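Local coordinates for protein pertussis toxin-like subunit ArtA (Escherichia coli, PDB 4Z9D) that probably acts as the ADP-ribosyltransferase subunit of a pertussis-like AB5 toxin that inhibits trimeric G proteins, and binds NAD, at residues A[17-22]-A[78-83]; A[59-64]-A[134-139]. The protein carries 2 engineered substitutions. All coordinates share one frame; numbering follows the deposited sequence.

Contact 1 (A[17-22]-A[78-83]); sequences EIFRDG and YRYRIR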
ATOM      1  N   GLU A  17      11.721   1.378 -13.106  1.00 19.08           N
ATOM      2  CA  GLU A  17      11.859   2.475 -12.161  1.00 18.54           C
ATOM      3  C   GLU A  17      11.810   1.979 -10.714  1.00 16.11           C
ATOM      4  O   GLU A  17      12.663   2.314  -9.885  1.00 15.33           O
ATOM      5  CB  GLU A  17      10.765   3.512 -12.403  1.00 21.68           C
ATOM      6  CG  GLU A  17      10.836   4.696 -11.466  1.00 23.76           C
ATOM      7  CD  GLU A  17       9.630   5.593 -11.579  1.00 25.61           C
ATOM      8  OE1 GLU A  17       8.874   5.440 -12.560  1.00 21.90           O
ATOM      9  OE2 GLU A  17       9.453   6.472 -10.704  1.00 24.16           O
ATOM     10  N   ILE A  18      10.780   1.190 -10.425  1.00 16.52           N
ATOM     11  CA  ILE A  18      10.485   0.762  -9.067  1.00 13.40           C
ATOM     12  C   ILE A  18      11.507  -0.236  -8.508  1.00 11.87           C
ATOM     13  O   ILE A  18      11.878  -0.134  -7.345  1.00 12.34           O
ATOM     14  CB  ILE A  18       9.052   0.189  -8.999  1.00 13.64           C
ATOM     15  CG1 ILE A  18       8.038   1.279  -9.380  1.00 12.12           C
ATOM     16  CG2 ILE A  18       8.741  -0.342  -7.623  1.00 13.41           C
ATOM     17  CD1 ILE A  18       8.163   2.568  -8.524  1.00 13.89           C
ATOM     18  N   PHE A  19      11.992  -1.172  -9.319  1.00 10.38           N
ATOM     19  CA  PHE A  19      12.987  -2.126  -8.820  1.00 13.39           C
ATOM     20  C   PHE A  19      14.266  -1.401  -8.423  1.00 15.85           C
ATOM     21  O   PHE A  19      14.972  -1.802  -7.488  1.00 16.34           O
ATOM     22  CB  PHE A  19      13.329  -3.174  -9.873  1.00 13.01           C
ATOM     23  CG  PHE A  19      12.268  -4.220 -10.074  1.00 13.49           C
ATOM     24  CD1 PHE A  19      12.375  -5.114 -11.126  1.00 13.63           C
ATOM     25  CD2 PHE A  19      11.159  -4.304  -9.237  1.00 14.03           C
ATOM     26  CE1 PHE A  19      11.410  -6.077 -11.341  1.00 15.22           C
ATOM     27  CE2 PHE A  19      10.198  -5.279  -9.439  1.00 10.33           C
ATOM     28  CZ  PHE A  19      10.324  -6.162 -10.500  1.00 12.30           C
ATOM     29  N   ARG A  20      14.525  -0.299  -9.121  1.00 15.80           N
ATOM     30  CA  ARG A  20      15.751   0.458  -8.936  1.00 19.39           C
ATOM     31  C   ARG A  20      15.576   1.388  -7.744  1.00 16.03           C
ATOM     32  O   ARG A  20      16.402   1.410  -6.832  1.00 17.46           O
ATOM     33  CB  ARG A  20      16.071   1.282 -10.187  1.00 18.88           C
ATOM     34  CG  ARG A  20      17.329   2.134 -10.070  1.00 23.34           C
ATOM     35  CD  ARG A  20      17.150   3.458 -10.791  1.00 26.61           C
ATOM     36  NE  ARG A  20      16.784   3.340 -12.189  1.00 30.88           N
ATOM     37  CZ  ARG A  20      15.919   4.158 -12.779  1.00 26.24           C
ATOM     38  NH1 ARG A  20      15.614   4.003 -14.061  1.00 37.95           N
ATOM     39  NH2 ARG A  20      15.315   5.100 -12.069  1.00 26.26           N
ATOM     40  N   ASP A  21      14.481   2.143  -7.761  1.00 13.73           N
ATOM     41  CA  ASP A  21      14.263   3.239  -6.815  1.00 11.71           C
ATOM     42  C   ASP A  21      13.428   2.900  -5.589  1.00 16.00           C
ATOM     43  O   ASP A  21      13.474   3.617  -4.589  1.00 11.87           O
ATOM     44  CB  ASP A  21      13.587   4.405  -7.536  1.00 15.41           C
ATOM     45  CG  ASP A  21      14.434   4.967  -8.651  1.00 20.74           C
ATOM     46  OD1 ASP A  21      15.648   4.721  -8.628  1.00 21.80           O
ATOM     47  OD2 ASP A  21      13.884   5.636  -9.554  1.00 18.68           O
ATOM     48  N   GLY A  22      12.670   1.810  -5.658  1.00 11.28           N
ATOM     49  CA  GLY A  22      11.726   1.509  -4.599  1.00 10.82           C
ATOM     50  C   GLY A  22      10.570   2.491  -4.623  1.00 11.92           C
ATOM     51  O   GLY A  22      10.354   3.182  -5.625  1.00 11.96           O
ATOM     52  N   TYR A  78       0.560  -2.150 -12.128  1.00 12.11           N
ATOM     53  CA  TYR A  78       1.351  -3.314 -11.771  1.00 11.28           C
ATOM     54  C   TYR A  78       1.021  -3.694 -10.337  1.00  9.94           C
ATOM     55  O   TYR A  78       0.739  -2.826  -9.511  1.00 10.66           O
ATOM     56  CB  TYR A  78       2.851  -3.025 -11.905  1.00  9.38           C
ATOM     57  CG  TYR A  78       3.283  -2.583 -13.290  1.00 14.00           C
ATOM     58  CD1 TYR A  78       3.866  -3.474 -14.173  1.00 13.65           C
ATOM     59  CD2 TYR A  78       3.125  -1.261 -13.699  1.00 15.66           C
ATOM     60  CE1 TYR A  78       4.279  -3.072 -15.423  1.00 19.15           C
ATOM     61  CE2 TYR A  78       3.531  -0.848 -14.956  1.00 19.20           C
ATOM     62  CZ  TYR A  78       4.106  -1.761 -15.816  1.00 22.46           C
ATOM     63  OH  TYR A  78       4.514  -1.364 -17.072  1.00 26.08           O
ATOM     64  N   ARG A  79       1.040  -4.988 -10.044  1.00  7.66           N
ATOM     65  CA  ARG A  79       0.980  -5.447  -8.665  1.00  6.85           C
ATOM     66  C   ARG A  79       2.386  -5.834  -8.239  1.00  9.95           C
ATOM     67  O   ARG A  79       2.980  -6.730  -8.831  1.00  8.44           O
ATOM     68  CB  ARG A  79       0.030  -6.642  -8.516  1.00  8.70           C
ATOM     69  CG  ARG A  79      -0.169  -7.102  -7.078  1.00  8.05           C
ATOM     70  CD  ARG A  79      -1.025  -8.342  -6.983  1.00  9.51           C
ATOM     71  NE  ARG A  79      -0.374  -9.515  -7.568  1.00 10.59           N
ATOM     72  CZ  ARG A  79      -0.791 -10.152  -8.658  1.00 11.56           C
ATOM     73  NH1 ARG A  79      -1.880  -9.753  -9.290  1.00  9.94           N
ATOM     74  NH2 ARG A  79      -0.126 -11.209  -9.097  1.00 11.89           N
ATOM     75  N   TYR A  80       2.921  -5.149  -7.237  1.00  7.82           N
ATOM     76  CA  TYR A  80       4.235  -5.479  -6.700  1.00  9.25           C
ATOM     77  C   TYR A  80       4.108  -6.338  -5.454  1.00  9.57           C
ATOM     78  O   TYR A  80       3.256  -6.078  -4.601  1.00  7.00           O
ATOM     79  CB  TYR A  80       5.015  -4.198  -6.376  1.00  5.33           C
ATOM     80  CG  TYR A  80       5.444  -3.428  -7.589  1.00  7.06           C
ATOM     81  CD1 TYR A  80       6.680  -3.677  -8.184  1.00  9.80           C
ATOM     82  CD2 TYR A  80       4.622  -2.458  -8.148  1.00  7.72           C
ATOM     83  CE1 TYR A  80       7.083  -2.974  -9.297  1.00 11.70           C
ATOM     84  CE2 TYR A  80       5.006  -1.765  -9.274  1.00 10.23           C
ATOM     85  CZ  TYR A  80       6.242  -2.021  -9.841  1.00 11.27           C
ATOM     86  OH  TYR A  80       6.639  -1.321 -10.957  1.00 14.42           O
ATOM     87  N   ARG A  81       4.941  -7.368  -5.350  1.00  9.41           N
ATOM     88  CA  ARG A  81       5.013  -8.141  -4.117  1.00  5.50           C
ATOM     89  C   ARG A  81       6.221  -7.681  -3.339  1.00  8.28           C
ATOM     90  O   ARG A  81       7.308  -7.563  -3.895  1.00  8.22           O
ATOM     91  CB  ARG A  81       5.109  -9.643  -4.380  1.00  8.62           C
ATOM     92  CG  ARG A  81       4.830 -10.431  -3.109  1.00  9.13           C
ATOM     93  CD  ARG A  81       5.214 -11.898  -3.216  1.00 16.03           C
ATOM     94  NE  ARG A  81       4.700 -12.555  -4.414  1.00 16.34           N
ATOM     95  CZ  ARG A  81       3.804 -13.539  -4.415  1.00 18.82           C
ATOM     96  NH1 ARG A  81       3.281 -13.982  -3.277  1.00 19.44           N
ATOM     97  NH2 ARG A  81       3.426 -14.083  -5.565  1.00 20.44           N
ATOM     98  N   ILE A  82       6.035  -7.425  -2.049  1.00  4.40           N
ATOM     99  CA  ILE A  82       7.062  -6.751  -1.261  1.00  5.62           C
ATOM    100  C   ILE A  82       7.325  -7.449   0.060  1.00  6.01           C
ATOM    101  O   ILE A  82       6.394  -7.796   0.772  1.00  5.97           O
ATOM    102  CB  ILE A  82       6.649  -5.287  -0.960  1.00  6.50           C
ATOM    103  CG1 ILE A  82       6.218  -4.549  -2.234  1.00  6.51           C
ATOM    104  CG2 ILE A  82       7.768  -4.518  -0.219  1.00  8.32           C
ATOM    105  CD1 ILE A  82       5.453  -3.255  -1.950  1.00  6.83           C
ATOM    106  N   ARG A  83       8.599  -7.652   0.405  1.00  7.07           N
ATOM    107  CA  ARG A  83       8.918  -8.142   1.738  1.00  5.88           C
ATOM    108  C   ARG A  83       8.769  -7.015   2.752  1.00  7.02           C
ATOM    109  O   ARG A  83       9.349  -5.938   2.601  1.00  7.72           O
ATOM    110  CB  ARG A  83      10.332  -8.729   1.801  1.00  7.95           C
ATOM    111  CG  ARG A  83      10.784  -9.061   3.224  1.00  9.00           C
ATOM    112  CD  ARG A  83      12.057  -9.901   3.214  1.00  8.59           C
ATOM    113  NE  ARG A  83      13.176  -9.185   2.605  1.00  9.29           N
ATOM    114  CZ  ARG A  83      13.859  -8.202   3.196  1.00 11.62           C
ATOM    115  NH1 ARG A  83      13.532  -7.798   4.420  1.00  8.73           N
ATOM    116  NH2 ARG A  83      14.868  -7.619   2.562  1.00 15.19           N
TER
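Ile18 of helix 15-21 lies over one face of the Tyr80 ring, which projects from strand 77-83. Ile18 CG2 makes a CH-pi contact with the Tyr80 ring, 3.9 Å from its centroid and 26° off the ring normal. It is displaced toward the rim and comes nearest to CE1, so that Ile18 CG2 and Tyr80 CE1 are 3.5 Å apart. The other branch covers the phenol end: Ile18 CG1 stands 3.3 Å from Tyr80 OH. With CG2 anti to the backbone N and CG1 beside it (chi1 -62°), both branches lie on the same face of the ring, CG2 over the CE1 side and CG1 over the hydroxyl end. This is the tight part of the contact. Both residues are buried, and Ile18 also touches Ile130 and Arg13.

Phe19 adds a looser touch. Its CE2 reaches the edge of the tyrosine ring, near the ring plane, with Phe19 CE2 3.9 Å from Tyr80 CE1. Phe19 is partly exposed. The far side of the helix turns to solvent. There Arg20 and Asp21 form a salt bridge with each other, Arg20 NH2 to Asp21 OD2 at 2.9 Å, and neither meets the strand.

No hydrogen bond joins the two segments. The polar end of Tyr80 is nevertheless satisfied, because its hydroxyl is hydrogen-bonded to Arg13 O, and its ring packs edge-to-face with Phe23. The contact with the helix is therefore apolar packing around an aromatic ring, while the bond to Arg13 ties the hydroxyl to the loop just before the helix.

Contact 2 (A[59-64]-A[134-139]); sequences ETYNIA and VELTYD. With NAD (nicotinamide-adenine-dinucleotide), chain F.
Leu136 of strand 130-139 and Ala64 of helix 57-68 form the closest part of this contact. Leu136 has the most surface buried, and its side chain points at the helix. Its CD1 meets the methyl of Ala64, with Leu136 CD1 3.5 Å from Ala64 CB. With Leu136 CG anti to the carbonyl carbon (chi1 -60°) and chi2 extended, its two methyls fork toward the helix. The nearest CA atoms across the segments are those of Ala64 and Leu136, 8.0 Å apart, consistent with the small alanine.

Tyr61 is one turn earlier on the helix. The second leucine methyl meets its ring obliquely and loosely, at 4.5 Å from Leu136 CD2 to Tyr61 CE1. Leu136 thus divides its two methyls between successive turns of the helix. The hydroxyl of Tyr61 is hydrogen-bonded to Asp147 of strand 144-152, and Leu136 O accepts a hydrogen bond from Tyr68 OH farther along the helix. No hydrogen bond joins the two segments themselves.

Ile63 takes no part in the packing against the strand. It belongs to the NAD pocket, and Ile63 CD1 lies 3.5 Å from C4N of the nicotinamide ring. One stretch of helix thus serves the sheet through Ala64 and Tyr61 and the dinucleotide through Ile63. Such a helix, packed on an antiparallel sheet and lining the nicotinamide site, is consistent with the ADP-ribosyltransferase fold of the pertussis toxin S1 family.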
ATOM      1  N   GLU A  59      -7.779  -8.262  -2.588  1.00 12.27           N
ATOM      2  CA  GLU A  59      -7.945  -6.813  -2.523  1.00  9.74           C
ATOM      3  C   GLU A  59      -7.217  -6.069  -3.633  1.00 11.40           C
ATOM      4  O   GLU A  59      -7.706  -5.038  -4.090  1.00  8.00           O
ATOM      5  CB  GLU A  59      -7.487  -6.258  -1.166  1.00 11.55           C
ATOM      6  CG  GLU A  59      -8.483  -6.512  -0.029  1.00 21.30           C
ATOM      7  CD  GLU A  59      -8.087  -5.842   1.284  1.00 21.53           C
ATOM      8  OE1 GLU A  59      -7.022  -5.183   1.320  1.00 21.42           O
ATOM      9  OE2 GLU A  59      -8.850  -5.972   2.275  1.00 21.66           O
ATOM     10  N   THR A  60      -6.046  -6.548  -4.056  1.00  7.84           N
ATOM     11  CA  THR A  60      -5.306  -5.835  -5.108  1.00  8.53           C
ATOM     12  C   THR A  60      -6.084  -5.744  -6.424  1.00 10.13           C
ATOM     13  O   THR A  60      -6.028  -4.714  -7.104  1.00  9.13           O
ATOM     14  CB  THR A  60      -3.940  -6.469  -5.409  1.00  7.82           C
ATOM     15  OG1 THR A  60      -4.113  -7.781  -5.967  1.00  8.12           O
ATOM     16  CG2 THR A  60      -3.111  -6.543  -4.143  1.00 10.37           C
ATOM     17  N   TYR A  61      -6.763  -6.823  -6.813  1.00  8.76           N
ATOM     18  CA  TYR A  61      -7.570  -6.773  -8.036  1.00 11.76           C
ATOM     19  C   TYR A  61      -8.674  -5.717  -7.969  1.00  8.12           C
ATOM     20  O   TYR A  61      -8.993  -5.058  -8.972  1.00 10.95           O
ATOM     21  CB  TYR A  61      -8.188  -8.139  -8.329  1.00  8.04           C
ATOM     22  CG  TYR A  61      -7.169  -9.163  -8.741  1.00 10.25           C
ATOM     23  CD1 TYR A  61      -6.589  -9.118 -10.004  1.00 12.40           C
ATOM     24  CD2 TYR A  61      -6.769 -10.163  -7.866  1.00  8.79           C
ATOM     25  CE1 TYR A  61      -5.648 -10.055 -10.396  1.00 12.71           C
ATOM     26  CE2 TYR A  61      -5.825 -11.108  -8.245  1.00  9.06           C
ATOM     27  CZ  TYR A  61      -5.271 -11.046  -9.511  1.00 14.51           C
ATOM     28  OH  TYR A  61      -4.336 -11.978  -9.886  1.00 15.68           O
ATOM     29  N   ASN A  62      -9.265  -5.570  -6.794  1.00  8.22           N
ATOM     30  CA  ASN A  62     -10.347  -4.614  -6.602  1.00 10.35           C
ATOM     31  C   ASN A  62      -9.854  -3.180  -6.590  1.00 10.82           C
ATOM     32  O   ASN A  62     -10.506  -2.286  -7.120  1.00 11.56           O
ATOM     33  CB  ASN A  62     -11.093  -4.915  -5.312  1.00 11.51           C
ATOM     34  CG  ASN A  62     -11.891  -6.206  -5.389  1.00 11.34           C
ATOM     35  OD1 ASN A  62     -12.269  -6.662  -6.478  1.00 11.08           O
ATOM     36  ND2 ASN A  62     -12.153  -6.804  -4.230  1.00  6.90           N
ATOM     37  N   ILE A  63      -8.708  -2.956  -5.954  1.00  7.68           N
ATOM     38  CA  ILE A  63      -8.044  -1.654  -6.018  1.00  9.88           C
ATOM     39  C   ILE A  63      -7.700  -1.284  -7.469  1.00 11.56           C
ATOM     40  O   ILE A  63      -7.934  -0.155  -7.912  1.00 11.55           O
ATOM     41  CB  ILE A  63      -6.762  -1.651  -5.148  1.00 11.43           C
ATOM     42  CG1 ILE A  63      -7.130  -1.740  -3.666  1.00 11.70           C
ATOM     43  CG2 ILE A  63      -5.915  -0.409  -5.408  1.00 12.34           C
ATOM     44  CD1 ILE A  63      -5.935  -2.068  -2.759  1.00 15.19           C
ATOM     45  N   ALA A  64      -7.147  -2.239  -8.211  1.00  8.57           N
ATOM     46  CA  ALA A  64      -6.807  -1.993  -9.606  1.00  8.30           C
ATOM     47  C   ALA A  64      -8.062  -1.672 -10.434  1.00 11.58           C
ATOM     48  O   ALA A  64      -8.030  -0.794 -11.301  1.00  8.85           O
ATOM     49  CB  ALA A  64      -6.097  -3.177 -10.190  1.00 10.24           C
ATOM     50  N   VAL A 134       3.906  -7.774 -11.459  1.00  8.95           N
ATOM     51  CA  VAL A 134       3.028  -8.350 -12.476  1.00 11.20           C
ATOM     52  C   VAL A 134       2.236  -7.227 -13.138  1.00 11.40           C
ATOM     53  O   VAL A 134       1.518  -6.498 -12.449  1.00 12.98           O
ATOM     54  CB  VAL A 134       2.046  -9.380 -11.864  1.00 12.84           C
ATOM     55  CG1 VAL A 134       1.058  -9.870 -12.918  1.00 14.19           C
ATOM     56  CG2 VAL A 134       2.802 -10.543 -11.257  1.00 16.17           C
ATOM     57  N   GLU A 135       2.340  -7.083 -14.460  1.00 12.48           N
ATOM     58  CA  GLU A 135       1.502  -6.113 -15.174  1.00 12.77           C
ATOM     59  C   GLU A 135       0.065  -6.596 -15.133  1.00 13.81           C
ATOM     60  O   GLU A 135      -0.184  -7.761 -15.414  1.00 14.73           O
ATOM     61  CB  GLU A 135       1.925  -5.945 -16.642  1.00 18.46           C
ATOM     62  CG  GLU A 135       3.417  -5.909 -16.891  1.00 30.03           C
ATOM     63  CD  GLU A 135       3.763  -5.501 -18.320  1.00 38.66           C
ATOM     64  OE1 GLU A 135       4.964  -5.555 -18.681  1.00 37.29           O
ATOM     65  OE2 GLU A 135       2.836  -5.124 -19.077  1.00 37.19           O
ATOM     66  N   LEU A 136      -0.876  -5.715 -14.814  1.00 12.70           N
ATOM     67  CA  LEU A 136      -2.289  -6.109 -14.761  1.00 11.90           C
ATOM     68  C   LEU A 136      -2.990  -5.761 -16.063  1.00 16.80           C
ATOM     69  O   LEU A 136      -2.745  -4.711 -16.645  1.00 17.53           O
ATOM     70  CB  LEU A 136      -3.003  -5.438 -13.581  1.00 12.02           C
ATOM     71  CG  LEU A 136      -2.453  -5.738 -12.180  1.00 10.41           C
ATOM     72  CD1 LEU A 136      -3.201  -4.980 -11.108  1.00 13.81           C
ATOM     73  CD2 LEU A 136      -2.519  -7.228 -11.906  1.00 13.12           C
ATOM     74  N   THR A 137      -3.813  -6.676 -16.565  1.00 14.01           N
ATOM     75  CA  THR A 137      -4.605  -6.386 -17.757  1.00 13.01           C
ATOM     76  C   THR A 137      -6.036  -6.027 -17.354  1.00 13.77           C
ATOM     77  O   THR A 137      -6.537  -6.520 -16.342  1.00 13.39           O
ATOM     78  CB  THR A 137      -4.614  -7.580 -18.728  1.00 16.22           C
ATOM     79  OG1 THR A 137      -5.346  -8.652 -18.136  1.00 19.07           O
ATOM     80  CG2 THR A 137      -3.180  -8.053 -19.016  1.00 16.94           C
ATOM     81  N   TYR A 138      -6.697  -5.193 -18.154  1.00 14.55           N
ATOM     82  CA  TYR A 138      -8.055  -4.746 -17.858  1.00 13.05           C
ATOM     83  C   TYR A 138      -8.965  -4.907 -19.071  1.00 14.29           C
ATOM     84  O   TYR A 138      -8.647  -4.424 -20.158  1.00 14.37           O
ATOM     85  CB  TYR A 138      -8.053  -3.290 -17.413  1.00 15.18           C
ATOM     86  CG  TYR A 138      -9.398  -2.742 -17.003  1.00 15.54           C
ATOM     87  CD1 TYR A 138      -9.912  -1.608 -17.610  1.00 19.42           C
ATOM     88  CD2 TYR A 138     -10.143  -3.340 -16.000  1.00 16.87           C
ATOM     89  CE1 TYR A 138     -11.129  -1.084 -17.239  1.00 16.41           C
ATOM     90  CE2 TYR A 138     -11.371  -2.827 -15.622  1.00 20.29           C
ATOM     91  CZ  TYR A 138     -11.852  -1.692 -16.243  1.00 18.45           C
ATOM     92  OH  TYR A 138     -13.064  -1.167 -15.868  1.00 26.69           O
ATOM     93  N   ASP A 139     -10.072  -5.617 -18.878  1.00  9.24           N
ATOM     94  CA  ASP A 139     -11.127  -5.714 -19.891  1.00 11.27           C
ATOM     95  C   ASP A 139     -12.284  -4.852 -19.426  1.00 13.54           C
ATOM     96  O   ASP A 139     -13.074  -5.245 -18.568  1.00 13.91           O
ATOM     97  CB  ASP A 139     -11.560  -7.169 -20.096  1.00 12.39           C
ATOM     98  CG  ASP A 139     -12.756  -7.315 -21.047  1.00 18.79           C
ATOM     99  OD1 ASP A 139     -13.193  -8.465 -21.270  1.00 16.66           O
ATOM    100  OD2 ASP A 139     -13.241  -6.302 -21.587  1.00 13.51           O
TER
HETATM  101  PA  NAD F 202      -0.754   6.994  -4.046  1.00 18.45           P
HETATM  102  O1A NAD F 202       0.321   6.436  -3.184  1.00 18.11           O
HETATM  103  O2A NAD F 202      -0.925   8.467  -4.141  1.00 23.19           O
HETATM  104  O5B NAD F 202      -0.549   6.353  -5.530  1.00 20.54           O
HETATM  105  C5B NAD F 202      -1.331   6.711  -6.681  1.00 17.85           C
HETATM  106  C4B NAD F 202      -0.351   7.012  -7.834  1.00 21.31           C
HETATM  107  O4B NAD F 202       0.414   8.221  -7.548  1.00 22.77           O
HETATM  108  C3B NAD F 202       0.690   5.936  -7.900  1.00 19.75           C
HETATM  109  O3B NAD F 202       0.113   4.787  -8.594  1.00 21.62           O
HETATM  110  C2B NAD F 202       1.705   6.634  -8.758  1.00 20.34           C
HETATM  111  O2B NAD F 202       1.126   6.845 -10.035  1.00 21.14           O
HETATM  112  C1B NAD F 202       1.762   8.001  -8.059  1.00 24.13           C
HETATM  113  N9A NAD F 202       2.628   8.155  -6.837  1.00 20.96           N
HETATM  114  C8A NAD F 202       2.528   7.715  -5.583  1.00 20.06           C
HETATM  115  N7A NAD F 202       3.568   8.193  -4.895  1.00 19.34           N
HETATM  116  C5A NAD F 202       4.305   8.948  -5.714  1.00 22.05           C
HETATM  117  C6A NAD F 202       5.437   9.652  -5.530  1.00 21.39           C
HETATM  118  N6A NAD F 202       5.967   9.625  -4.309  1.00 18.66           N
HETATM  119  N1A NAD F 202       6.019  10.349  -6.520  1.00 21.41           N
HETATM  120  C2A NAD F 202       5.415  10.342  -7.776  1.00 29.33           C
HETATM  121  N3A NAD F 202       4.238   9.601  -7.948  1.00 22.35           N
HETATM  122  C4A NAD F 202       3.712   8.924  -6.913  1.00 22.76           C
HETATM  123  O3  NAD F 202      -2.145   6.394  -3.598  1.00 14.58           O
HETATM  124  PN  NAD F 202      -2.385   4.814  -3.298  1.00 16.80           P
HETATM  125  O1N NAD F 202      -1.182   4.209  -2.663  1.00 17.73           O
HETATM  126  O2N NAD F 202      -3.001   4.191  -4.490  1.00 20.91           O
HETATM  127  O5D NAD F 202      -3.475   4.966  -2.148  1.00 19.02           O
HETATM  128  C5D NAD F 202      -4.689   5.703  -2.341  1.00 22.02           C
HETATM  129  C4D NAD F 202      -5.774   5.154  -1.408  1.00 18.57           C
HETATM  130  O4D NAD F 202      -5.786   3.707  -1.660  1.00 16.99           O
HETATM  131  C3D NAD F 202      -5.404   5.350   0.075  1.00 15.83           C
HETATM  132  O3D NAD F 202      -6.582   5.414   0.887  1.00 20.61           O
HETATM  133  C2D NAD F 202      -4.703   4.031   0.334  1.00 16.63           C
HETATM  134  O2D NAD F 202      -4.638   3.740   1.748  1.00 20.25           O
HETATM  135  C1D NAD F 202      -5.586   3.033  -0.404  1.00 18.82           C
HETATM  136  N1N NAD F 202      -4.844   1.734  -0.580  1.00 16.07           N
HETATM  137  C2N NAD F 202      -4.000   1.537  -1.702  1.00 12.48           C
HETATM  138  C3N NAD F 202      -3.263   0.366  -1.880  1.00 12.48           C
HETATM  139  C7N NAD F 202      -2.441   0.176  -3.007  1.00 12.36           C
HETATM  140  O7N NAD F 202      -1.991  -1.071  -3.251  1.00 11.53           O
HETATM  141  N7N NAD F 202      -2.191   1.221  -3.802  1.00 11.22           N
HETATM  142  C4N NAD F 202      -3.366  -0.632  -0.914  1.00 13.94           C
HETATM  143  C5N NAD F 202      -4.195  -0.458   0.194  1.00 13.43           C
HETATM  144  C6N NAD F 202      -4.925   0.712   0.381  1.00 14.43           C

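How the contacts relate
Contacts 1 and 2 meet on one antiparallel sheet, where strands 77-83 and 130-139 are neighbours. Their centres are 15 Å apart. A probable backbone hydrogen bond joins them, from Arg79 N to Val134 O at 2.9 Å. The side chain of Arg79 also packs on the helix of contact 2, with Arg79 CD 3.3 Å from Thr60 OG1. Tyr78 CE1 packs against Glu135 CG, also at 3.3 Å. Along the chain the segments of the two contacts alternate. Contact 2 holds a residue of the NAD pocket. Contact 1 stands farther back: the side chain of Ile18 comes to about 8 Å from the adenosine part of NAD, nearest atom to nearest atom.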